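Local coordinates for protein putative sortase (Streptococcus pneumoniae, PDB 2W1K) that is a class C sortase that probably acts as a cysteine transpeptidase, covalently joining pilin subunits during assembly of the pneumococcal pilus, at residues A[69-74]-A[126-131]. Sequence-based numbering, arbitrary orientation.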
ATOM      1  N   ILE A  69      -4.344  -9.249  -2.563  1.00 28.55           N
ATOM      2  CA  ILE A  69      -5.818  -9.258  -2.406  1.00 29.71           C
ATOM      3  C   ILE A  69      -6.301 -10.507  -3.152  1.00 29.79           C
ATOM      4  O   ILE A  69      -6.509 -10.456  -4.379  1.00 30.41           O
ATOM      5  CB  ILE A  69      -6.517  -8.033  -3.073  1.00 29.54           C
ATOM      6  CG1 ILE A  69      -5.898  -6.728  -2.640  1.00 28.98           C
ATOM      7  CG2 ILE A  69      -8.009  -8.133  -2.996  1.00 27.98           C
ATOM      8  CD1 ILE A  69      -6.661  -5.539  -3.067  1.00 32.63           C
ATOM      9  N   PRO A  70      -6.338 -11.628  -2.445  1.00 29.98           N
ATOM     10  CA  PRO A  70      -6.617 -12.926  -3.044  1.00 32.15           C
ATOM     11  C   PRO A  70      -7.887 -12.943  -3.882  1.00 33.18           C
ATOM     12  O   PRO A  70      -7.910 -13.569  -4.956  1.00 34.36           O
ATOM     13  CB  PRO A  70      -6.721 -13.919  -1.821  1.00 29.96           C
ATOM     14  CG  PRO A  70      -5.841 -13.187  -0.698  1.00 29.53           C
ATOM     15  CD  PRO A  70      -6.088 -11.698  -0.979  1.00 30.18           C
ATOM     16  N   SER A  71      -8.917 -12.238  -3.433  1.00 33.43           N
ATOM     17  CA  SER A  71     -10.138 -12.373  -4.161  1.00 33.95           C
ATOM     18  C   SER A  71     -10.008 -11.751  -5.549  1.00 33.19           C
ATOM     19  O   SER A  71     -10.828 -11.981  -6.347  1.00 31.96           O
ATOM     20  CB  SER A  71     -11.334 -11.874  -3.347  1.00 34.30           C
ATOM     21  OG  SER A  71     -11.299 -10.459  -3.180  1.00 34.52           O
ATOM     22  N   LEU A  72      -8.947 -10.999  -5.832  1.00 33.89           N
ATOM     23  CA  LEU A  72      -8.745 -10.364  -7.148  1.00 31.54           C
ATOM     24  C   LEU A  72      -7.491 -10.932  -7.810  1.00 31.25           C
ATOM     25  O   LEU A  72      -7.046 -10.443  -8.835  1.00 31.48           O
ATOM     26  CB  LEU A  72      -8.518  -8.849  -6.975  1.00 30.48           C
ATOM     27  CG  LEU A  72      -9.688  -7.952  -6.574  1.00 31.62           C
ATOM     28  CD1 LEU A  72      -9.488  -6.406  -6.513  1.00 34.97           C
ATOM     29  CD2 LEU A  72     -10.974  -8.366  -7.403  1.00 30.47           C
ATOM     30  N   GLU A  73      -6.903 -11.949  -7.184  1.00 31.44           N
ATOM     31  CA  GLU A  73      -5.601 -12.480  -7.513  1.00 32.18           C
ATOM     32  C   GLU A  73      -4.592 -11.381  -7.762  1.00 31.90           C
ATOM     33  O   GLU A  73      -3.852 -11.404  -8.705  1.00 31.60           O
ATOM     34  CB  GLU A  73      -5.702 -13.428  -8.665  1.00 33.52           C
ATOM     35  CG  GLU A  73      -6.609 -14.600  -8.260  1.00 40.18           C
ATOM     36  CD  GLU A  73      -6.815 -15.602  -9.362  1.00 48.32           C
ATOM     37  OE1 GLU A  73      -6.817 -15.154 -10.515  1.00 50.57           O
ATOM     38  OE2 GLU A  73      -6.963 -16.823  -9.068  1.00 51.61           O
ATOM     39  N   ILE A  74      -4.507 -10.473  -6.816  1.00 30.78           N
ATOM     40  CA  ILE A  74      -3.479  -9.448  -6.832  1.00 31.36           C
ATOM     41  C   ILE A  74      -2.408  -9.778  -5.817  1.00 30.95           C
ATOM     42  O   ILE A  74      -2.744  -9.975  -4.618  1.00 29.72           O
ATOM     43  CB  ILE A  74      -4.117  -8.126  -6.446  1.00 30.50           C
ATOM     44  CG1 ILE A  74      -5.130  -7.721  -7.538  1.00 34.16           C
ATOM     45  CG2 ILE A  74      -3.006  -6.975  -6.254  1.00 33.86           C
ATOM     46  CD1 ILE A  74      -5.963  -6.421  -7.172  1.00 31.44           C
ATOM     47  N   ASP A 126     -12.832  -2.265  -8.524  1.00 36.04           N
ATOM     48  CA  ASP A 126     -14.297  -1.911  -8.452  1.00 35.69           C
ATOM     49  C   ASP A 126     -15.143  -3.163  -8.112  1.00 36.26           C
ATOM     50  O   ASP A 126     -16.288  -3.051  -7.718  1.00 35.89           O
ATOM     51  CB  ASP A 126     -14.796  -1.302  -9.760  1.00 35.26           C
ATOM     52  CG  ASP A 126     -14.549  -2.214 -10.945  1.00 33.56           C
ATOM     53  OD1 ASP A 126     -13.402  -2.472 -11.329  1.00 36.90           O
ATOM     54  OD2 ASP A 126     -15.501  -2.736 -11.502  1.00 39.18           O
ATOM     55  N   GLN A 127     -14.552  -4.347  -8.249  1.00 36.70           N
ATOM     56  CA  GLN A 127     -15.190  -5.596  -7.856  1.00 38.19           C
ATOM     57  C   GLN A 127     -15.245  -5.981  -6.348  1.00 38.84           C
ATOM     58  O   GLN A 127     -15.973  -6.905  -5.993  1.00 40.16           O
ATOM     59  CB  GLN A 127     -14.453  -6.679  -8.566  1.00 37.81           C
ATOM     60  CG  GLN A 127     -14.791  -6.695 -10.018  1.00 41.96           C
ATOM     61  CD  GLN A 127     -13.975  -7.693 -10.797  1.00 47.63           C
ATOM     62  OE1 GLN A 127     -13.809  -7.544 -11.998  1.00 48.09           O
ATOM     63  NE2 GLN A 127     -13.454  -8.734 -10.111  1.00 52.08           N
ATOM     64  N   LEU A 128     -14.433  -5.319  -5.514  1.00 36.68           N
ATOM     65  CA  LEU A 128     -14.285  -5.609  -4.129  1.00 36.79           C
ATOM     66  C   LEU A 128     -15.599  -5.368  -3.425  1.00 37.74           C
ATOM     67  O   LEU A 128     -16.270  -4.347  -3.726  1.00 38.65           O
ATOM     68  CB  LEU A 128     -13.205  -4.707  -3.520  1.00 35.22           C
ATOM     69  CG  LEU A 128     -11.779  -5.126  -3.879  1.00 36.36           C
ATOM     70  CD1 LEU A 128     -10.778  -3.965  -3.572  1.00 33.91           C
ATOM     71  CD2 LEU A 128     -11.485  -6.435  -3.138  1.00 32.35           C
ATOM     72  N   LYS A 129     -15.951  -6.291  -2.504  1.00 37.33           N
ATOM     73  CA  LYS A 129     -17.217  -6.237  -1.745  1.00 38.08           C
ATOM     74  C   LYS A 129     -16.774  -6.079  -0.315  1.00 36.84           C
ATOM     75  O   LYS A 129     -15.659  -6.497  -0.002  1.00 35.61           O
ATOM     76  CB  LYS A 129     -17.949  -7.566  -1.829  1.00 38.30           C
ATOM     77  CG  LYS A 129     -18.366  -8.038  -3.242  1.00 45.46           C
ATOM     78  CD  LYS A 129     -19.715  -7.405  -3.759  1.00 52.11           C
ATOM     79  CE  LYS A 129     -19.890  -7.578  -5.338  1.00 56.95           C
ATOM     80  NZ  LYS A 129     -21.320  -7.639  -5.893  1.00 61.26           N
ATOM     81  N   VAL A 130     -17.654  -5.525   0.544  1.00 36.96           N
ATOM     82  CA  VAL A 130     -17.343  -5.217   1.922  1.00 36.62           C
ATOM     83  C   VAL A 130     -16.920  -6.557   2.588  1.00 37.12           C
ATOM     84  O   VAL A 130     -17.558  -7.571   2.362  1.00 38.73           O
ATOM     85  CB  VAL A 130     -18.599  -4.710   2.606  1.00 36.67           C
ATOM     86  CG1 VAL A 130     -18.440  -4.630   4.125  1.00 34.43           C
ATOM     87  CG2 VAL A 130     -19.098  -3.368   1.972  1.00 39.48           C
ATOM     88  N   GLY A 131     -15.839  -6.591   3.354  1.00 36.92           N
ATOM     89  CA  GLY A 131     -15.383  -7.852   3.992  1.00 36.76           C
ATOM     90  C   GLY A 131     -14.209  -8.502   3.239  1.00 37.57           C
ATOM     91  O   GLY A 131     -13.439  -9.271   3.808  1.00 38.94           O
TER
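Gln127 opens the contact by lying obliquely across the CD2 branch of Leu72: its NE2 sits 3.7 Å from Leu72 CD2, and its CB backs the same methyl. With CG anti to the carbonyl carbon (chi1 -74°), the extended chain brings the amide nitrogen to Leu72 CD2; Gln127 is exposed, and the touch is van der Waals. Leu128 follows, and together with Leu72 it accounts for about two thirds of the 189 Å² buried over both segments. Its side chain meets Leu72 at roughly a right angle, with Leu72 CD1 packed 3.7 Å from Leu128 CG and close to both Leu128 methyls. CD2 of Leu128 also reaches Ile69 CG2 at 3.9 Å, while OG of the exposed Ser71 lies 4.0 Å from that methyl. The CD2 branch of Leu128 is therefore touched by three residues of a single turn. The turn closes in a G1 beta bulge, Glu73 and Ile74 both facing Ile69, with Glu73 in the left-handed backbone region (phi 44°, psi 52°). Ile69 O helps hold it, accepting Leu72 N at 2.9 Å and Ile74 N at 3.2 Å from opposite faces of its plane, and Ile69 N returns a bond to Ile74 O. Lys129 N bonds to Asp132 OD2, which also receives a weak hydrogen bond from Ser71 OG, and Gly131 then pairs through its backbone with Met147. In the sortase beta fold, the contact sets the hairpin turn joining strands 65-69 and 74-80 against the loop leading into strand 133-137, where Leu134 meets Ile69, while Leu128 rests on Val187 and Phe189 of strand 183-196.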